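Local atomic coordinates of putative short-chain dehydrogenase/reductase (Burkholderia xenovorans, PDB entry 5JY1), a protein that binds NAD and belongs to the short-chain dehydrogenase/reductase family, probably acting as an oxidoreductase, perhaps on 3-oxoacyl-[acyl-carrier-protein] substrates. Residues 86-98 against 137-149. Residues are numbered along the deposited sequence; the frame is centred on the assembly and turned at random. Where two conformers were deposited one is given.
Sequences VEQFGSLDILVNN and PMRERRWGRIVNF. With NAD (nicotinamide-adenine-dinucleotide), chain E; EDO (1,2-ethanediol), chain I.
The ring of Phe149 meets strand 94-97 with its edge: Val96 CG1 lies 3.4 Å from Phe149 CE2, close to the ring plane, and Asn97 O borders the same rim. One face looks toward Asn98 OD1, set off toward the rim. Trp143 likewise turns its edge to the partner segment, placing CZ3 beside Asp93 O and Ile94 CG1, while the guanidinium of Arg145 spreads over one of its faces, NH1 4.0 Å above the ring plane. A bend at chi2 (-78°) folds Arg145 back this way; its NE is anchored on Ser240 O, and Trp143 NE1 on Glu241. The guanidinium of Arg141 has Ser91 CA over one face; at its edge NH1 bonds Pro137 O, and NH2 makes a weak bond to Gly90 O. Nearby, a water donates to both Asp93 OD1 and Trp143 O.

Between these ends the strands run parallel, and their backbone bonds alternate: Leu95 donates to Arg145 O and Val147 to Leu95 O, after which Asn97 N reaches Val147 O. Asn97 and Asn148 extend side by side, amide planes 30° apart, and Asn97 ND2 gives Asn148 OD1 a nearly straight bond of 2.8 Å (176°). Asn148 ND2 goes on to Thr175 OG1, so the buried amide is held at both ends. At the C-terminal end of the pair, Asn98 O accepts a bond from NAD O3D at 3.0 Å, and Phe149 O receives one from Lys168 NZ, itself bonded to the cofactor. Neighbouring central strands of a parallel sheet, joined through helix 113-141 and delivering their C-terminal ends to the dinucleotide, are typical of the Rossmann fold of short-chain dehydrogenases.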
ATOM      1  N   VAL A  86     -25.856   1.324 -26.244  1.00 21.69           N
ATOM      2  CA  VAL A  86     -27.217   1.292 -25.717  1.00 22.62           C
ATOM      3  C   VAL A  86     -28.228   1.130 -26.848  1.00 26.95           C
ATOM      4  O   VAL A  86     -29.188   0.354 -26.738  1.00 25.00           O
ATOM      5  CB  VAL A  86     -27.493   2.556 -24.879  1.00 22.66           C
ATOM      6  CG1 VAL A  86     -28.940   2.572 -24.392  1.00 29.03           C
ATOM      7  CG2 VAL A  86     -26.534   2.638 -23.699  1.00 17.79           C
ATOM      8  N   GLU A  87     -28.026   1.847 -27.957  1.00 24.95           N
ATOM      9  CA  GLU A  87     -28.966   1.764 -29.073  1.00 25.58           C
ATOM     10  C   GLU A  87     -28.974   0.373 -29.703  1.00 28.09           C
ATOM     11  O   GLU A  87     -30.041  -0.170 -30.010  1.00 31.90           O
ATOM     12  CB  GLU A  87     -28.626   2.834 -30.109  1.00 26.02           C
ATOM     13  CG  GLU A  87     -28.902   4.251 -29.598  1.00 34.03           C
ATOM     14  CD  GLU A  87     -28.291   5.351 -30.458  1.00 45.10           C
ATOM     15  OE1 GLU A  87     -27.690   5.041 -31.511  1.00 49.54           O
ATOM     16  OE2 GLU A  87     -28.415   6.535 -30.067  1.00 36.67           O
ATOM     17  N   GLN A  88     -27.798  -0.235 -29.868  1.00 26.38           N
ATOM     18  CA  GLN A  88     -27.725  -1.508 -30.578  1.00 28.19           C
ATOM     19  C   GLN A  88     -28.080  -2.693 -29.688  1.00 26.24           C
ATOM     20  O   GLN A  88     -28.694  -3.658 -30.156  1.00 26.15           O
ATOM     21  CB  GLN A  88     -26.327  -1.697 -31.163  1.00 30.88           C
ATOM     22  CG  GLN A  88     -26.000  -0.709 -32.256  1.00 38.32           C
ATOM     23  CD  GLN A  88     -26.893  -0.890 -33.460  1.00 48.33           C
ATOM     24  OE1 GLN A  88     -27.063  -2.006 -33.954  1.00 52.89           O
ATOM     25  NE2 GLN A  88     -27.481   0.205 -33.934  1.00 47.17           N
ATOM     26  N   PHE A  89     -27.688  -2.660 -28.414  1.00 24.18           N
ATOM     27  CA  PHE A  89     -27.842  -3.828 -27.560  1.00 24.69           C
ATOM     28  C   PHE A  89     -28.694  -3.610 -26.316  1.00 27.14           C
ATOM     29  O   PHE A  89     -28.960  -4.585 -25.599  1.00 25.86           O
ATOM     30  CB  PHE A  89     -26.464  -4.353 -27.125  1.00 26.01           C
ATOM     31  CG  PHE A  89     -25.655  -4.953 -28.244  1.00 27.66           C
ATOM     32  CD1 PHE A  89     -26.131  -6.035 -28.965  1.00 28.05           C
ATOM     33  CD2 PHE A  89     -24.397  -4.454 -28.548  1.00 32.54           C
ATOM     34  CE1 PHE A  89     -25.380  -6.596 -29.988  1.00 28.81           C
ATOM     35  CE2 PHE A  89     -23.637  -5.012 -29.564  1.00 30.39           C
ATOM     36  CZ  PHE A  89     -24.130  -6.085 -30.285  1.00 29.45           C
ATOM     37  N   GLY A  90     -29.092  -2.376 -26.009  1.00 23.87           N
ATOM     38  CA  GLY A  90     -30.084  -2.130 -24.986  1.00 22.59           C
ATOM     39  C   GLY A  90     -29.556  -1.617 -23.663  1.00 21.24           C
ATOM     40  O   GLY A  90     -30.365  -1.227 -22.812  1.00 21.49           O
ATOM     41  N   SER A  91     -28.240  -1.618 -23.457  1.00 20.63           N
ATOM     42  CA  SER A  91     -27.644  -1.211 -22.190  1.00 19.73           C
ATOM     43  C   SER A  91     -26.148  -1.015 -22.405  1.00 17.56           C
ATOM     44  O   SER A  91     -25.614  -1.309 -23.478  1.00 21.40           O
ATOM     45  CB  SER A  91     -27.898  -2.258 -21.099  1.00 21.38           C
ATOM     46  OG  SER A  91     -27.396  -3.530 -21.499  1.00 18.66           O
ATOM     47  N   LEU A  92     -25.467  -0.519 -21.363  1.00 16.80           N
ATOM     48  CA  LEU A  92     -24.000  -0.563 -21.311  1.00 14.62           C
ATOM     49  C   LEU A  92     -23.634  -0.895 -19.868  1.00 16.15           C
ATOM     50  O   LEU A  92     -23.431  -0.000 -19.042  1.00 17.40           O
ATOM     51  CB  LEU A  92     -23.344   0.734 -21.776  1.00 14.56           C
ATOM     52  CG  LEU A  92     -21.810   0.653 -21.718  1.00 17.73           C
ATOM     53  CD1 LEU A  92     -21.282  -0.596 -22.448  1.00 22.32           C
ATOM     54  CD2 LEU A  92     -21.180   1.932 -22.279  1.00 20.94           C
ATOM     55  N   ASP A  93     -23.547  -2.193 -19.583  1.00 15.71           N
ATOM     56  CA  ASP A  93     -23.376  -2.687 -18.225  1.00 14.78           C
ATOM     57  C   ASP A  93     -21.930  -2.671 -17.763  1.00 17.46           C
ATOM     58  O   ASP A  93     -21.682  -2.543 -16.559  1.00 15.63           O
ATOM     59  CB  ASP A  93     -23.903  -4.122 -18.127  1.00 14.11           C
ATOM     60  CG  ASP A  93     -25.313  -4.246 -18.637  1.00 16.99           C
ATOM     61  OD1 ASP A  93     -26.240  -3.972 -17.847  1.00 18.19           O
ATOM     62  OD2 ASP A  93     -25.500  -4.612 -19.825  1.00 19.70           O
ATOM     63  N   ILE A  94     -20.983  -2.790 -18.694  1.00 15.19           N
ATOM     64  CA  ILE A  94     -19.576  -3.039 -18.388  1.00 14.62           C
ATOM     65  C   ILE A  94     -18.717  -2.130 -19.256  1.00 16.28           C
ATOM     66  O   ILE A  94     -18.853  -2.136 -20.485  1.00 15.65           O
ATOM     67  CB  ILE A  94     -19.198  -4.510 -18.658  1.00 12.97           C
ATOM     68  CG1 ILE A  94     -20.037  -5.476 -17.814  1.00 15.87           C
ATOM     69  CG2 ILE A  94     -17.683  -4.729 -18.488  1.00 15.11           C
ATOM     70  CD1 ILE A  94     -20.179  -6.853 -18.463  1.00 15.02           C
ATOM     71  N   LEU A  95     -17.804  -1.381 -18.636  1.00 14.89           N
ATOM     72  CA  LEU A  95     -16.866  -0.529 -19.363  1.00 13.37           C
ATOM     73  C   LEU A  95     -15.436  -0.929 -19.017  1.00 15.22           C
ATOM     74  O   LEU A  95     -15.092  -1.026 -17.836  1.00 15.03           O
ATOM     75  CB  LEU A  95     -17.085   0.947 -19.024  1.00 13.46           C
ATOM     76  CG  LEU A  95     -16.045   1.936 -19.561  1.00 14.44           C
ATOM     77  CD1 LEU A  95     -16.120   2.056 -21.081  1.00 15.61           C
ATOM     78  CD2 LEU A  95     -16.237   3.310 -18.907  1.00 13.81           C
ATOM     79  N   VAL A  96     -14.614  -1.163 -20.043  1.00 12.12           N
ATOM     80  CA  VAL A  96     -13.198  -1.485 -19.865  1.00 15.79           C
ATOM     81  C   VAL A  96     -12.377  -0.418 -20.577  1.00 15.66           C
ATOM     82  O   VAL A  96     -12.470  -0.274 -21.804  1.00 15.60           O
ATOM     83  CB  VAL A  96     -12.857  -2.885 -20.403  1.00 14.21           C
ATOM     84  CG1 VAL A  96     -11.365  -3.185 -20.202  1.00 14.73           C
ATOM     85  CG2 VAL A  96     -13.715  -3.932 -19.727  1.00 15.17           C
ATOM     86  N   ASN A  97     -11.572   0.324 -19.811  1.00 15.63           N
ATOM     87  CA  ASN A  97     -10.787   1.446 -20.334  1.00 14.99           C
ATOM     88  C   ASN A  97      -9.360   0.959 -20.546  1.00 18.06           C
ATOM     89  O   ASN A  97      -8.540   0.962 -19.627  1.00 20.23           O
ATOM     90  CB  ASN A  97     -10.864   2.644 -19.392  1.00 14.88           C
ATOM     91  CG  ASN A  97     -12.257   3.244 -19.347  1.00 18.67           C
ATOM     92  OD1 ASN A  97     -12.824   3.591 -20.385  1.00 20.35           O
ATOM     93  ND2 ASN A  97     -12.830   3.340 -18.157  1.00 17.46           N
ATOM     94  N   ASN A  98      -9.066   0.548 -21.770  1.00 20.05           N
ATOM     95  CA  ASN A  98      -7.854  -0.195 -22.062  1.00 19.80           C
ATOM     96  C   ASN A  98      -6.931   0.488 -23.066  1.00 23.02           C
ATOM     97  O   ASN A  98      -5.726   0.212 -23.047  1.00 23.08           O
ATOM     98  CB  ASN A  98      -8.243  -1.604 -22.554  1.00 22.79           C
ATOM     99  CG  ASN A  98      -7.127  -2.322 -23.253  1.00 29.75           C
ATOM    100  OD1 ASN A  98      -6.350  -3.048 -22.626  1.00 27.02           O
ATOM    101  ND2 ASN A  98      -7.055  -2.158 -24.571  1.00 26.85           N
ATOM    102  N   PRO A 137     -26.287   5.366 -18.449  1.00 17.67           N
ATOM    103  CA  PRO A 137     -27.110   4.144 -18.483  1.00 17.80           C
ATOM    104  C   PRO A 137     -26.909   3.237 -17.274  1.00 18.16           C
ATOM    105  O   PRO A 137     -27.856   2.538 -16.886  1.00 18.44           O
ATOM    106  CB  PRO A 137     -26.675   3.459 -19.786  1.00 19.50           C
ATOM    107  CG  PRO A 137     -25.297   3.979 -20.037  1.00 16.98           C
ATOM    108  CD  PRO A 137     -25.346   5.407 -19.587  1.00 17.94           C
ATOM    109  N   MET A 138     -25.711   3.216 -16.674  1.00 18.23           N
ATOM    110  CA  MET A 138     -25.480   2.373 -15.503  1.00 16.80           C
ATOM    111  C   MET A 138     -26.287   2.856 -14.305  1.00 18.80           C
ATOM    112  O   MET A 138     -26.898   2.050 -13.592  1.00 17.84           O
ATOM    113  CB  MET A 138     -23.988   2.339 -15.150  1.00 14.73           C
ATOM    114  CG  MET A 138     -23.119   1.603 -16.142  1.00 16.50           C
ATOM    115  SD  MET A 138     -21.390   1.740 -15.653  1.00 15.71           S
ATOM    116  CE  MET A 138     -20.581   0.806 -16.947  1.00 15.60           C
ATOM    117  N   ARG A 139     -26.284   4.171 -14.054  1.00 14.52           N
ATOM    118  CA  ARG A 139     -27.096   4.712 -12.967  1.00 17.17           C
ATOM    119  C   ARG A 139     -28.567   4.365 -13.156  1.00 20.53           C
ATOM    120  O   ARG A 139     -29.244   3.953 -12.208  1.00 17.62           O
ATOM    121  CB  ARG A 139     -26.929   6.232 -12.883  1.00 16.77           C
ATOM    122  CG  ARG A 139     -27.892   6.893 -11.909  1.00 15.69           C
ATOM    123  CD  ARG A 139     -27.699   8.410 -11.847  1.00 15.80           C
ATOM    124  NE  ARG A 139     -27.866   9.017 -13.175  1.00 18.50           N
ATOM    125  CZ  ARG A 139     -27.507  10.250 -13.497  1.00 17.45           C
ATOM    126  NH1 ARG A 139     -26.973  11.054 -12.585  1.00 18.98           N
ATOM    127  NH2 ARG A 139     -27.678  10.685 -14.743  1.00 20.37           N
ATOM    128  N   GLU A 140     -29.084   4.541 -14.373  1.00 18.18           N
ATOM    129  CA  GLU A 140     -30.502   4.300 -14.608  1.00 16.12           C
ATOM    130  C   GLU A 140     -30.887   2.863 -14.289  1.00 22.20           C
ATOM    131  O   GLU A 140     -31.976   2.604 -13.758  1.00 22.97           O
ATOM    132  CB  GLU A 140     -30.852   4.628 -16.054  1.00 16.71           C
ATOM    133  CG  GLU A 140     -32.317   4.375 -16.356  1.00 22.88           C
ATOM    134  CD  GLU A 140     -32.670   4.632 -17.793  1.00 29.14           C
ATOM    135  OE1 GLU A 140     -33.647   4.006 -18.271  1.00 29.93           O
ATOM    136  OE2 GLU A 140     -31.975   5.451 -18.432  1.00 30.59           O
ATOM    137  N   ARG A 141     -30.006   1.919 -14.600  1.00 16.93           N
ATOM    138  CA  ARG A 141     -30.285   0.501 -14.417  1.00 17.75           C
ATOM    139  C   ARG A 141     -29.832  -0.016 -13.063  1.00 17.25           C
ATOM    140  O   ARG A 141     -30.084  -1.187 -12.748  1.00 18.08           O
ATOM    141  CB  ARG A 141     -29.622  -0.293 -15.541  1.00 19.05           C
ATOM    142  CG  ARG A 141     -30.293  -0.050 -16.885  1.00 22.55           C
ATOM    143  CD  ARG A 141     -29.409  -0.419 -18.045  1.00 22.90           C
ATOM    144  NE  ARG A 141     -30.097  -0.191 -19.309  1.00 23.63           N
ATOM    145  CZ  ARG A 141     -30.246   1.009 -19.872  1.00 19.68           C
ATOM    146  NH1 ARG A 141     -29.748   2.097 -19.284  1.00 22.18           N
ATOM    147  NH2 ARG A 141     -30.897   1.126 -21.023  1.00 23.46           N
ATOM    148  N   ARG A 142     -29.183   0.839 -12.264  1.00 17.75           N
ATOM    149  CA  ARG A 142     -28.656   0.465 -10.949  1.00 16.56           C
ATOM    150  C   ARG A 142     -27.776  -0.781 -11.038  1.00 17.70           C
ATOM    151  O   ARG A 142     -27.872  -1.695 -10.215  1.00 16.92           O
ATOM    152  CB  ARG A 142     -29.794   0.268  -9.942  1.00 20.42           C
ATOM    153  CG  ARG A 142     -30.715   1.481  -9.782  1.00 22.60           C
ATOM    154  CD  ARG A 142     -29.968   2.661  -9.187  1.00 22.11           C
ATOM    155  NE  ARG A 142     -30.843   3.640  -8.533  1.00 24.17           N
ATOM    156  CZ  ARG A 142     -31.106   4.862  -8.999  1.00 25.14           C
ATOM    157  NH1 ARG A 142     -30.581   5.273 -10.142  1.00 19.25           N
ATOM    158  NH2 ARG A 142     -31.894   5.677  -8.315  1.00 21.32           N
ATOM    159  N   TRP A 143     -26.902  -0.811 -12.045  1.00 16.20           N
ATOM    160  CA  TRP A 143     -25.962  -1.922 -12.214  1.00 15.63           C
ATOM    161  C   TRP A 143     -24.840  -1.456 -13.127  1.00 15.88           C
ATOM    162  O   TRP A 143     -25.101  -1.023 -14.254  1.00 17.47           O
ATOM    163  CB  TRP A 143     -26.666  -3.164 -12.806  1.00 14.71           C
ATOM    164  CG  TRP A 143     -25.956  -4.503 -12.530  1.00 13.74           C
ATOM    165  CD1 TRP A 143     -26.305  -5.434 -11.595  1.00 19.76           C
ATOM    166  CD2 TRP A 143     -24.811  -5.046 -13.224  1.00 15.39           C
ATOM    167  NE1 TRP A 143     -25.440  -6.509 -11.645  1.00 21.99           N
ATOM    168  CE2 TRP A 143     -24.523  -6.301 -12.640  1.00 17.02           C
ATOM    169  CE3 TRP A 143     -24.003  -4.592 -14.270  1.00 15.69           C
ATOM    170  CZ2 TRP A 143     -23.459  -7.103 -13.069  1.00 16.25           C
ATOM    171  CZ3 TRP A 143     -22.951  -5.383 -14.701  1.00 14.55           C
ATOM    172  CH2 TRP A 143     -22.687  -6.635 -14.101  1.00 15.72           C
ATOM    173  N   GLY A 144     -23.596  -1.574 -12.670  1.00 14.64           N
ATOM    174  CA  GLY A 144     -22.474  -1.210 -13.510  1.00 14.19           C
ATOM    175  C   GLY A 144     -21.188  -1.841 -13.034  1.00 12.59           C
ATOM    176  O   GLY A 144     -21.001  -2.092 -11.839  1.00 14.28           O
ATOM    177  N   ARG A 145     -20.293  -2.101 -13.988  1.00 14.13           N
ATOM    178  CA  ARG A 145     -18.943  -2.586 -13.715  1.00 13.33           C
ATOM    179  C   ARG A 145     -17.983  -1.781 -14.570  1.00 15.54           C
ATOM    180  O   ARG A 145     -18.093  -1.789 -15.802  1.00 17.11           O
ATOM    181  CB  ARG A 145     -18.799  -4.083 -14.032  1.00 12.14           C
ATOM    182  CG  ARG A 145     -19.731  -4.974 -13.243  1.00 16.45           C
ATOM    183  CD  ARG A 145     -19.210  -5.159 -11.818  1.00 17.45           C
ATOM    184  NE  ARG A 145     -19.976  -6.135 -11.053  1.00 16.95           N
ATOM    185  CZ  ARG A 145     -21.087  -5.874 -10.367  1.00 17.17           C
ATOM    186  NH1 ARG A 145     -21.602  -4.648 -10.339  1.00 19.10           N
ATOM    187  NH2 ARG A 145     -21.685  -6.861  -9.702  1.00 21.63           N
ATOM    188  N   ILE A 146     -17.052  -1.074 -13.928  1.00 13.98           N
ATOM    189  CA  ILE A 146     -16.023  -0.328 -14.639  1.00 12.31           C
ATOM    190  C   ILE A 146     -14.676  -0.941 -14.286  1.00 12.59           C
ATOM    191  O   ILE A 146     -14.361  -1.109 -13.102  1.00 12.94           O
ATOM    192  CB  ILE A 146     -16.068   1.171 -14.292  1.00 13.36           C
ATOM    193  CG1 ILE A 146     -17.425   1.748 -14.729  1.00 13.28           C
ATOM    194  CG2 ILE A 146     -14.907   1.925 -14.960  1.00 14.10           C
ATOM    195  CD1 ILE A 146     -17.663   3.206 -14.319  1.00 14.18           C
ATOM    196  N   VAL A 147     -13.899  -1.292 -15.310  1.00 11.65           N
ATOM    197  CA  VAL A 147     -12.579  -1.907 -15.145  1.00 13.65           C
ATOM    198  C   VAL A 147     -11.569  -0.970 -15.786  1.00 15.56           C
ATOM    199  O   VAL A 147     -11.553  -0.820 -17.016  1.00 14.94           O
ATOM    200  CB  VAL A 147     -12.501  -3.297 -15.799  1.00 12.70           C
ATOM    201  CG1 VAL A 147     -11.167  -3.982 -15.467  1.00 15.75           C
ATOM    202  CG2 VAL A 147     -13.688  -4.185 -15.401  1.00 13.04           C
ATOM    203  N   ASN A 148     -10.718  -0.349 -14.971  1.00 15.20           N
ATOM    204  CA  ASN A 148      -9.657   0.504 -15.483  1.00 14.40           C
ATOM    205  C   ASN A 148      -8.334  -0.252 -15.454  1.00 19.13           C
ATOM    206  O   ASN A 148      -8.178  -1.240 -14.740  1.00 20.99           O
ATOM    207  CB  ASN A 148      -9.553   1.793 -14.662  1.00 11.56           C
ATOM    208  CG  ASN A 148     -10.777   2.662 -14.814  1.00 16.66           C
ATOM    209  OD1 ASN A 148     -11.417   2.650 -15.866  1.00 15.88           O
ATOM    210  ND2 ASN A 148     -11.118   3.415 -13.770  1.00 15.22           N
ATOM    211  N   PHE A 149      -7.386   0.194 -16.272  1.00 20.24           N
ATOM    212  CA  PHE A 149      -6.074  -0.435 -16.351  0.74 19.47           C
ATOM    213  C   PHE A 149      -5.000   0.567 -15.960  1.00 22.71           C
ATOM    214  O   PHE A 149      -4.925   1.659 -16.528  1.00 20.94           O
ATOM    215  CB  PHE A 149      -5.803  -0.987 -17.751  0.74 19.29           C
ATOM    216  CG  PHE A 149      -6.450  -2.318 -18.005  0.74 20.23           C
ATOM    217  CD1 PHE A 149      -5.807  -3.489 -17.655  0.74 21.66           C
ATOM    218  CD2 PHE A 149      -7.709  -2.397 -18.565  0.74 21.22           C
ATOM    219  CE1 PHE A 149      -6.398  -4.725 -17.875  0.74 25.18           C
ATOM    220  CE2 PHE A 149      -8.305  -3.629 -18.795  0.74 23.92           C
ATOM    221  CZ  PHE A 149      -7.648  -4.795 -18.450  0.74 26.69           C
TER
HETATM  222  PA  NAD E 301      -1.522  -2.352 -27.210  0.84 24.54           P
HETATM  223  O1A NAD E 301      -0.544  -1.313 -27.667  0.84 26.92           O
HETATM  224  O2A NAD E 301      -1.147  -3.766 -27.629  0.84 30.02           O
HETATM  225  O5B NAD E 301      -3.064  -2.001 -27.748  0.84 21.58           O
HETATM  226  C5B NAD E 301      -3.465  -0.680 -27.641  0.84 20.55           C
HETATM  227  C4B NAD E 301      -4.858  -0.532 -28.377  0.84 21.09           C
HETATM  228  O4B NAD E 301      -5.297   0.665 -28.181  0.84 20.86           O
HETATM  229  C3B NAD E 301      -4.617  -0.665 -29.921  0.84 27.25           C
HETATM  230  O3B NAD E 301      -5.557  -1.532 -30.478  0.84 25.20           O
HETATM  231  C2B NAD E 301      -4.789   0.751 -30.413  0.84 31.24           C
HETATM  232  O2B NAD E 301      -5.153   0.777 -31.878  0.84 27.98           O
HETATM  233  C1B NAD E 301      -5.753   1.197 -29.630  0.84 25.99           C
HETATM  234  N9A NAD E 301      -5.784   2.648 -29.604  0.84 20.98           N
HETATM  235  C8A NAD E 301      -4.722   3.458 -29.616  0.84 23.64           C
HETATM  236  N7A NAD E 301      -5.159   4.700 -29.591  0.84 25.49           N
HETATM  237  C5A NAD E 301      -6.494   4.665 -29.565  0.84 21.22           C
HETATM  238  C6A NAD E 301      -7.435   5.696 -29.541  0.84 19.96           C
HETATM  239  N6A NAD E 301      -7.389   7.151 -29.521  0.84 22.79           N
HETATM  240  N1A NAD E 301      -8.722   5.405 -29.517  0.84 19.48           N
HETATM  241  C2A NAD E 301      -9.124   4.091 -29.518  0.84 18.91           C
HETATM  242  N3A NAD E 301      -8.220   3.083 -29.550  0.84 19.70           N
HETATM  243  C4A NAD E 301      -6.885   3.395 -29.568  0.84 20.19           C
HETATM  244  O3  NAD E 301      -1.628  -2.250 -25.566  0.84 24.44           O
HETATM  245  PN  NAD E 301      -1.534  -3.445 -24.458  0.84 27.36           P
HETATM  246  O1N NAD E 301      -0.080  -3.855 -24.293  0.84 27.40           O
HETATM  247  O2N NAD E 301      -2.379  -4.683 -24.811  0.84 26.55           O
HETATM  248  O5D NAD E 301      -2.028  -2.779 -23.024  0.84 26.66           O
HETATM  249  C5D NAD E 301      -3.420  -2.539 -22.820  0.84 25.32           C
HETATM  250  C4D NAD E 301      -3.643  -1.838 -21.440  0.84 24.73           C
HETATM  251  O4D NAD E 301      -2.961  -2.470 -20.485  0.84 23.27           O
HETATM  252  C3D NAD E 301      -3.065  -0.420 -21.507  0.84 27.44           C
HETATM  253  O3D NAD E 301      -3.808   0.441 -20.786  0.84 24.96           O
HETATM  254  C2D NAD E 301      -1.665  -0.586 -20.869  0.84 28.03           C
HETATM  255  O2D NAD E 301      -1.218   0.758 -20.415  0.84 26.87           O
HETATM  256  C1D NAD E 301      -1.878  -1.438 -19.888  0.84 26.40           C
HETATM  257  N1N NAD E 301      -0.687  -2.187 -19.520  0.84 28.64           N
HETATM  258  C2N NAD E 301      -0.251  -3.224 -20.283  0.84 22.78           C
HETATM  259  C3N NAD E 301       0.895  -3.941 -19.931  0.84 22.74           C
HETATM  260  C7N NAD E 301       1.391  -5.092 -20.774  0.84 23.83           C
HETATM  261  O7N NAD E 301       2.278  -5.826 -20.364  0.84 26.17           O
HETATM  262  N7N NAD E 301       0.837  -5.330 -22.049  0.84 25.62           N
HETATM  263  C4N NAD E 301       1.587  -3.590 -18.800  0.84 24.35           C
HETATM  264  C5N NAD E 301       1.155  -2.565 -18.035  0.84 29.73           C
HETATM  265  C6N NAD E 301       0.001  -1.853 -18.393  0.84 30.72           C
HETATM  266  C1  EDO I 305     -26.604  13.758 -14.350  1.00 30.47           C
HETATM  267  O1  EDO I 305     -27.281  13.288 -15.527  1.00 37.00           O
HETATM  268  C2  EDO I 305     -25.119  13.841 -14.664  1.00 38.02           C
HETATM  269  O2  EDO I 305     -24.758  12.660 -15.399  1.00 43.25           O
HETATM  270  O   HOH W   1     -26.544  -1.529 -16.539  1.00 17.25           O
HETATM  271  O   HOH W   2      -8.010   3.054 -17.632  1.00 20.27           O